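Local coordinates for protein hydrazine synthase subunit beta (Candidatus Kuenenia stuttgartiensis, PDB 5C2V) that forms part of the hydrazine synthase complex, which condenses nitric oxide with ammonium to make hydrazine, and may modulate passage of the hydroxylamine intermediate between active sites, at residues T26-N31 / S60-D65; F68-N73 / D77-V82. One frame throughout, in Å; residues are numbered along the deposited sequence.

Interaction 1. Residues T26-N31 / S60-D65; sequences TLFISN and SAVTPD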
ATOM      1  N   THR B  26      24.842  55.881  -4.926  1.00 68.81           N
ATOM      2  CA  THR B  26      24.022  56.499  -5.969  1.00 80.12           C
ATOM      3  C   THR B  26      23.376  55.500  -6.932  1.00 70.80           C
ATOM      4  O   THR B  26      24.014  54.550  -7.384  1.00 74.71           O
ATOM      5  CB  THR B  26      24.854  57.509  -6.789  1.00 86.72           C
ATOM      6  OG1 THR B  26      25.547  58.394  -5.901  1.00 69.91           O
ATOM      7  CG2 THR B  26      23.958  58.327  -7.709  1.00 77.53           C
ATOM      8  N   LEU B  27      22.105  55.738  -7.240  1.00 56.29           N
ATOM      9  CA  LEU B  27      21.364  54.952  -8.219  1.00 65.21           C
ATOM     10  C   LEU B  27      21.135  55.753  -9.497  1.00 65.87           C
ATOM     11  O   LEU B  27      20.785  56.936  -9.448  1.00 59.82           O
ATOM     12  CB  LEU B  27      20.023  54.500  -7.640  1.00 67.42           C
ATOM     13  CG  LEU B  27      20.073  53.479  -6.503  1.00 61.96           C
ATOM     14  CD1 LEU B  27      18.772  53.486  -5.720  1.00 58.77           C
ATOM     15  CD2 LEU B  27      20.354  52.094  -7.059  1.00 61.65           C
ATOM     16  N   PHE B  28      21.331  55.099 -10.637  1.00 62.43           N
ATOM     17  CA  PHE B  28      21.142  55.738 -11.933  1.00 73.85           C
ATOM     18  C   PHE B  28      20.045  55.035 -12.718  1.00 70.87           C
ATOM     19  O   PHE B  28      20.197  53.883 -13.123  1.00 63.86           O
ATOM     20  CB  PHE B  28      22.445  55.738 -12.732  1.00 68.25           C
ATOM     21  CG  PHE B  28      23.634  56.221 -11.953  1.00 74.86           C
ATOM     22  CD1 PHE B  28      24.424  55.332 -11.244  1.00 79.79           C
ATOM     23  CD2 PHE B  28      23.957  57.566 -11.924  1.00 71.51           C
ATOM     24  CE1 PHE B  28      25.516  55.776 -10.524  1.00 77.59           C
ATOM     25  CE2 PHE B  28      25.049  58.016 -11.207  1.00 79.47           C
ATOM     26  CZ  PHE B  28      25.830  57.120 -10.507  1.00 78.63           C
ATOM     27  N   ILE B  29      18.940  55.737 -12.934  1.00 70.94           N
ATOM     28  CA  ILE B  29      17.798  55.153 -13.620  1.00 69.02           C
ATOM     29  C   ILE B  29      17.686  55.666 -15.049  1.00 69.41           C
ATOM     30  O   ILE B  29      17.600  56.867 -15.273  1.00 59.64           O
ATOM     31  CB  ILE B  29      16.480  55.454 -12.883  1.00 56.91           C
ATOM     32  CG1 ILE B  29      16.459  54.794 -11.502  1.00 45.81           C
ATOM     33  CG2 ILE B  29      15.312  54.989 -13.703  1.00 57.06           C
ATOM     34  CD1 ILE B  29      16.939  55.690 -10.384  1.00 57.58           C
ATOM     35  N   SER B  30      17.671  54.758 -16.017  1.00 69.54           N
ATOM     36  CA  SER B  30      17.490  55.175 -17.398  1.00 49.06           C
ATOM     37  C   SER B  30      16.002  55.307 -17.680  1.00 50.74           C
ATOM     38  O   SER B  30      15.262  54.333 -17.591  1.00 65.63           O
ATOM     39  CB  SER B  30      18.133  54.178 -18.362  1.00 42.15           C
ATOM     40  OG  SER B  30      19.527  54.078 -18.136  1.00 55.81           O
ATOM     41  N   ASN B  31      15.565  56.515 -18.016  1.00 63.03           N
ATOM     42  CA  ASN B  31      14.161  56.748 -18.320  1.00 65.29           C
ATOM     43  C   ASN B  31      13.927  56.655 -19.819  1.00 73.58           C
ATOM     44  O   ASN B  31      14.386  57.504 -20.583  1.00 71.58           O
ATOM     45  CB  ASN B  31      13.712  58.111 -17.790  1.00 57.26           C
ATOM     46  CG  ASN B  31      13.931  58.257 -16.296  1.00 70.40           C
ATOM     47  OD1 ASN B  31      13.779  57.299 -15.537  1.00 73.00           O
ATOM     48  ND2 ASN B  31      14.292  59.461 -15.866  1.00 66.25           N
ATOM     49  N   SER B  60      22.616  51.588 -18.704  1.00 68.96           N
ATOM     50  CA  SER B  60      23.723  52.398 -18.203  1.00 61.03           C
ATOM     51  C   SER B  60      24.733  51.578 -17.396  1.00 76.25           C
ATOM     52  O   SER B  60      24.372  50.602 -16.740  1.00 78.45           O
ATOM     53  CB  SER B  60      23.191  53.554 -17.354  1.00 54.62           C
ATOM     54  OG  SER B  60      22.410  53.079 -16.273  1.00 72.50           O
ATOM     55  N   ALA B  61      25.996  51.991 -17.446  1.00 84.28           N
ATOM     56  CA  ALA B  61      27.053  51.350 -16.666  1.00 72.86           C
ATOM     57  C   ALA B  61      27.963  52.393 -16.021  1.00 76.52           C
ATOM     58  O   ALA B  61      28.282  53.414 -16.630  1.00 72.18           O
ATOM     59  CB  ALA B  61      27.864  50.406 -17.539  1.00 57.68           C
ATOM     60  N   VAL B  62      28.381  52.127 -14.787  1.00 67.85           N
ATOM     61  CA  VAL B  62      29.215  53.062 -14.039  1.00 58.29           C
ATOM     62  C   VAL B  62      30.680  52.629 -14.045  1.00 56.02           C
ATOM     63  O   VAL B  62      30.985  51.441 -13.949  1.00 69.87           O
ATOM     64  CB  VAL B  62      28.732  53.195 -12.579  1.00 63.80           C
ATOM     65  CG1 VAL B  62      29.472  54.318 -11.865  1.00 56.06           C
ATOM     66  CG2 VAL B  62      27.233  53.433 -12.538  1.00 56.60           C
ATOM     67  N   THR B  63      31.581  53.600 -14.166  1.00 71.52           N
ATOM     68  CA  THR B  63      33.012  53.339 -14.075  1.00 75.08           C
ATOM     69  C   THR B  63      33.378  52.937 -12.647  1.00 78.13           C
ATOM     70  O   THR B  63      32.726  53.374 -11.699  1.00 76.35           O
ATOM     71  CB  THR B  63      33.839  54.571 -14.502  1.00 68.88           C
ATOM     72  OG1 THR B  63      33.516  55.683 -13.658  1.00 69.44           O
ATOM     73  CG2 THR B  63      33.545  54.934 -15.950  1.00 67.57           C
ATOM     74  N   PRO B  64      34.414  52.092 -12.492  1.00 77.14           N
ATOM     75  CA  PRO B  64      34.860  51.597 -11.182  1.00 72.99           C
ATOM     76  C   PRO B  64      35.097  52.698 -10.146  1.00 78.36           C
ATOM     77  O   PRO B  64      34.842  52.482  -8.962  1.00 62.91           O
ATOM     78  CB  PRO B  64      36.172  50.883 -11.515  1.00 61.54           C
ATOM     79  CG  PRO B  64      35.978  50.404 -12.905  1.00 64.23           C
ATOM     80  CD  PRO B  64      35.172  51.470 -13.595  1.00 67.22           C
ATOM     81  N   ASP B  65      35.587  53.853 -10.583  1.00 76.31           N
ATOM     82  CA  ASP B  65      35.796  54.980  -9.679  1.00 76.57           C
ATOM     83  C   ASP B  65      34.490  55.716  -9.392  1.00 80.66           C
ATOM     84  O   ASP B  65      34.326  56.322  -8.333  1.00 66.41           O
ATOM     85  CB  ASP B  65      36.835  55.944 -10.258  1.00 73.96           C
ATOM     86  CG  ASP B  65      36.627  56.208 -11.737  1.00 81.87           C
ATOM     87  OD1 ASP B  65      35.461  56.334 -12.168  1.00 84.10           O
ATOM     88  OD2 ASP B  65      37.634  56.286 -12.472  1.00 85.74           O
TER
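Phe-28 and Val-62 meet at the interface between two consecutive blades of a beta-propeller, where the second strand of one blade lies against the first strand of the next. The methyl CG2 of Val-62 lies against the phenyl ring, 3.5 Å from Phe-28 CE1 and almost as near to CD1. It approaches the ring obliquely, and the two side chains cross at about a right angle. With CG1 of Val-62 swung opposite the backbone N (chi1 -172°), the other methyl is left to meet the aromatic group. Further along, the hydroxyls of two serines face each other, Ser-30 OG lying 3.6 Å from Ser-60 OG, while Ser-60 OG also passes 3.9 Å from the carbonyl O of Phe-28. No hydrogen bond crosses between the two segments. This is how neighbouring blades of a propeller commonly meet: backbone hydrogen bonds run within each sheet, and the sheets are joined through side chains. The short strand axes are accordingly 8.3 Å apart at closest approach, well beyond the spacing of strands within a sheet, and run nearly antiparallel at 160°. Phe-39 packs edge-to-face with the Phe-28 ring, and Ile-84 touches both Phe-28 and Val-62, extending the apolar layer into the second blade. Beyond Val-62 the chain leaves the strand and turns, and there Thr-63 OG1 donates to Asp-65 OD1, meeting it nearly along the C-O axis, while also accepting a hydrogen bond from Phe-68 N.

Interaction 2. Residues F68-N73 / D77-V82; sequences FLYVCN and DSVSVV. With CA (calcium ion), chain Q.
Ser-80 O accepts a hydrogen bond from Val-71 N of the facing strand at 2.9 Å, with an N-H...O angle of 166°, and is also approached by the CA-H of Tyr-70, whose CA lies 3.4 Å away. The return bond runs from Ser-80 N to Val-71 O, and like pairs join Leu-69 with Val-82 and Asn-73 with Ser-78. Six backbone bonds thus knit an antiparallel hairpin, the middle two strands of a four-stranded propeller blade. On one face, Tyr-70 CG stands anti to its carbonyl carbon (chi1 -76°), which lays the ring alongside Val-81; the valine CG2 sits over it in a CH-pi contact, 4.1 Å from the centroid, and the phenol OH is hydrogen-bonded to Thr-128. On the opposite face Val-71 CG2 packs on Val-82 CG2, also at 4.1 Å, and the Ser-80 hydroxyl is hydrogen-bonded to Glu-89. At the turn end two residues, Asp-77 and Ser-78, stand opposite the single Asn-73 in a G1 beta bulge, with Asp-77 in a left-handed backbone conformation (phi 56°). Its carboxylate chelates a calcium ion through both oxygens, OD2 at 2.3 Å and OD1 at 2.5 Å. Four waters and Asp-97 also bind the calcium.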
ATOM      1  N   PHE B  68      31.974  58.589 -13.861  1.00 85.37           N
ATOM      2  CA  PHE B  68      31.325  58.644 -15.170  1.00 76.59           C
ATOM      3  C   PHE B  68      30.204  57.620 -15.319  1.00 83.32           C
ATOM      4  O   PHE B  68      30.236  56.551 -14.712  1.00 70.84           O
ATOM      5  CB  PHE B  68      32.355  58.435 -16.285  1.00 69.96           C
ATOM      6  CG  PHE B  68      33.459  59.456 -16.297  1.00 83.53           C
ATOM      7  CD1 PHE B  68      33.290  60.672 -16.939  1.00 76.60           C
ATOM      8  CD2 PHE B  68      34.670  59.194 -15.676  1.00 94.28           C
ATOM      9  CE1 PHE B  68      34.306  61.611 -16.955  1.00 78.52           C
ATOM     10  CE2 PHE B  68      35.688  60.129 -15.689  1.00 86.56           C
ATOM     11  CZ  PHE B  68      35.506  61.339 -16.329  1.00 78.12           C
ATOM     12  N   LEU B  69      29.215  57.960 -16.140  1.00 83.29           N
ATOM     13  CA  LEU B  69      28.104  57.061 -16.427  1.00 68.38           C
ATOM     14  C   LEU B  69      27.899  56.907 -17.931  1.00 59.61           C
ATOM     15  O   LEU B  69      27.578  57.875 -18.622  1.00 79.02           O
ATOM     16  CB  LEU B  69      26.818  57.571 -15.772  1.00 58.42           C
ATOM     17  CG  LEU B  69      25.560  56.733 -16.009  1.00 60.00           C
ATOM     18  CD1 LEU B  69      25.687  55.370 -15.348  1.00 63.56           C
ATOM     19  CD2 LEU B  69      24.325  57.465 -15.508  1.00 53.72           C
ATOM     20  N   TYR B  70      28.079  55.691 -18.433  1.00 61.17           N
ATOM     21  CA  TYR B  70      27.887  55.420 -19.853  1.00 59.01           C
ATOM     22  C   TYR B  70      26.469  54.927 -20.109  1.00 65.19           C
ATOM     23  O   TYR B  70      26.100  53.830 -19.695  1.00 69.20           O
ATOM     24  CB  TYR B  70      28.903  54.391 -20.351  1.00 60.03           C
ATOM     25  CG  TYR B  70      30.304  54.931 -20.541  1.00 72.39           C
ATOM     26  CD1 TYR B  70      31.053  55.378 -19.459  1.00 65.29           C
ATOM     27  CD2 TYR B  70      30.881  54.984 -21.803  1.00 69.93           C
ATOM     28  CE1 TYR B  70      32.334  55.869 -19.631  1.00 75.35           C
ATOM     29  CE2 TYR B  70      32.162  55.473 -21.984  1.00 56.38           C
ATOM     30  CZ  TYR B  70      32.883  55.914 -20.895  1.00 73.25           C
ATOM     31  OH  TYR B  70      34.158  56.401 -21.070  1.00 69.72           O
ATOM     32  N   VAL B  71      25.683  55.740 -20.807  1.00 65.28           N
ATOM     33  CA  VAL B  71      24.271  55.449 -21.025  1.00 65.75           C
ATOM     34  C   VAL B  71      24.025  54.976 -22.454  1.00 66.86           C
ATOM     35  O   VAL B  71      24.595  55.519 -23.398  1.00 60.39           O
ATOM     36  CB  VAL B  71      23.402  56.690 -20.736  1.00 54.55           C
ATOM     37  CG1 VAL B  71      21.929  56.352 -20.853  1.00 63.44           C
ATOM     38  CG2 VAL B  71      23.712  57.244 -19.355  1.00 53.33           C
ATOM     39  N   CYS B  72      23.179  53.963 -22.614  1.00 66.86           N
ATOM     40  CA  CYS B  72      22.860  53.456 -23.944  1.00 74.83           C
ATOM     41  C   CYS B  72      21.601  54.100 -24.500  1.00 69.28           C
ATOM     42  O   CYS B  72      20.503  53.829 -24.022  1.00 61.39           O
ATOM     43  CB  CYS B  72      22.681  51.938 -23.913  1.00 61.89           C
ATOM     44  SG  CYS B  72      24.209  50.994 -23.998  1.00 57.23           S
ATOM     45  N   ASN B  73      21.759  54.922 -25.532  1.00 71.96           N
ATOM     46  CA  ASN B  73      20.614  55.505 -26.214  1.00 66.01           C
ATOM     47  C   ASN B  73      20.249  54.642 -27.412  1.00 70.99           C
ATOM     48  O   ASN B  73      20.984  54.578 -28.405  1.00 65.12           O
ATOM     49  CB  ASN B  73      20.911  56.940 -26.649  1.00 62.94           C
ATOM     50  CG  ASN B  73      21.490  57.780 -25.527  1.00 63.17           C
ATOM     51  OD1 ASN B  73      20.771  58.222 -24.629  1.00 55.04           O
ATOM     52  ND2 ASN B  73      22.797  58.013 -25.576  1.00 67.99           N
ATOM     53  N   ASP B  77      20.793  55.298 -31.597  1.00 76.09           N
ATOM     54  CA  ASP B  77      21.855  54.383 -32.004  1.00 64.56           C
ATOM     55  C   ASP B  77      23.198  54.831 -31.431  1.00 68.13           C
ATOM     56  O   ASP B  77      24.227  54.730 -32.100  1.00 54.94           O
ATOM     57  CB  ASP B  77      21.938  54.284 -33.534  1.00 54.24           C
ATOM     58  CG  ASP B  77      20.794  53.484 -34.142  1.00 70.70           C
ATOM     59  OD1 ASP B  77      19.657  54.004 -34.248  1.00 98.62           O
ATOM     60  OD2 ASP B  77      21.043  52.326 -34.529  1.00 78.64           O
ATOM     61  N   SER B  78      23.190  55.328 -30.196  1.00 71.02           N
ATOM     62  CA  SER B  78      24.398  55.929 -29.636  1.00 69.65           C
ATOM     63  C   SER B  78      24.622  55.620 -28.159  1.00 69.71           C
ATOM     64  O   SER B  78      23.839  54.913 -27.528  1.00 73.79           O
ATOM     65  CB  SER B  78      24.364  57.447 -29.834  1.00 77.65           C
ATOM     66  OG  SER B  78      23.325  58.039 -29.072  1.00 78.82           O
ATOM     67  N   VAL B  79      25.718  56.155 -27.627  1.00 68.12           N
ATOM     68  CA  VAL B  79      26.086  56.007 -26.225  1.00 70.90           C
ATOM     69  C   VAL B  79      26.533  57.350 -25.654  1.00 67.31           C
ATOM     70  O   VAL B  79      27.497  57.946 -26.134  1.00 65.76           O
ATOM     71  CB  VAL B  79      27.221  54.977 -26.035  1.00 71.81           C
ATOM     72  CG1 VAL B  79      27.713  54.986 -24.595  1.00 68.37           C
ATOM     73  CG2 VAL B  79      26.759  53.585 -26.442  1.00 63.25           C
ATOM     74  N   SER B  80      25.830  57.822 -24.632  1.00 54.09           N
ATOM     75  CA  SER B  80      26.174  59.082 -23.986  1.00 50.46           C
ATOM     76  C   SER B  80      27.180  58.875 -22.859  1.00 65.11           C
ATOM     77  O   SER B  80      27.108  57.889 -22.127  1.00 70.04           O
ATOM     78  CB  SER B  80      24.917  59.764 -23.441  1.00 49.40           C
ATOM     79  OG  SER B  80      23.986  60.020 -24.477  1.00 85.27           O
ATOM     80  N   VAL B  81      28.122  59.803 -22.728  1.00 72.90           N
ATOM     81  CA  VAL B  81      29.036  59.792 -21.592  1.00 53.72           C
ATOM     82  C   VAL B  81      28.667  60.921 -20.637  1.00 63.88           C
ATOM     83  O   VAL B  81      28.680  62.093 -21.013  1.00 74.11           O
ATOM     84  CB  VAL B  81      30.504  59.937 -22.027  1.00 64.92           C
ATOM     85  CG1 VAL B  81      31.416  59.935 -20.810  1.00 60.90           C
ATOM     86  CG2 VAL B  81      30.885  58.818 -22.982  1.00 66.11           C
ATOM     87  N   VAL B  82      28.336  60.560 -19.402  1.00 65.76           N
ATOM     88  CA  VAL B  82      27.839  61.527 -18.432  1.00 67.22           C
ATOM     89  C   VAL B  82      28.820  61.755 -17.289  1.00 68.90           C
ATOM     90  O   VAL B  82      29.328  60.804 -16.695  1.00 78.30           O
ATOM     91  CB  VAL B  82      26.484  61.075 -17.845  1.00 61.15           C
ATOM     92  CG1 VAL B  82      26.024  62.026 -16.747  1.00 43.20           C
ATOM     93  CG2 VAL B  82      25.437  60.968 -18.943  1.00 56.43           C
TER
HETATM   94 CA    CA Q 402      18.835  51.720 -34.700  1.00 68.57          CA
HETATM   95  O   HOH W   1      16.520  51.648 -35.302  1.00 70.05           O
HETATM   96  O   HOH W   2      18.140  52.532 -36.844  1.00 55.45           O
HETATM   97  O   HOH W   3      18.072  53.146 -32.990  1.00 88.06           O
HETATM   98  O   HOH W   4      17.035  51.023 -33.304  1.00 74.76           O

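From the N terminus, strand 15-20 and then 26-31 open one propeller blade, 36-41 and 46-52 complete it, and strand 57-62 starts the next; interaction 1 closes this long loop by bringing the two blades together. Interaction 2 follows in series, neither nested nor crossing, and closes only the tight turn between strands 68-73 and 78-83. The two are joined within the second blade, where 57-62 and 68-73 are adjacent: Ala-61 N probably bonds to Tyr-70 O at 2.9 Å. Leu-69 bridges them as well, its CD2 packing 3.6 Å from Phe-28 CD2. Contact between blades is thus continued by pairing within a blade, out to the calcium-binding turn.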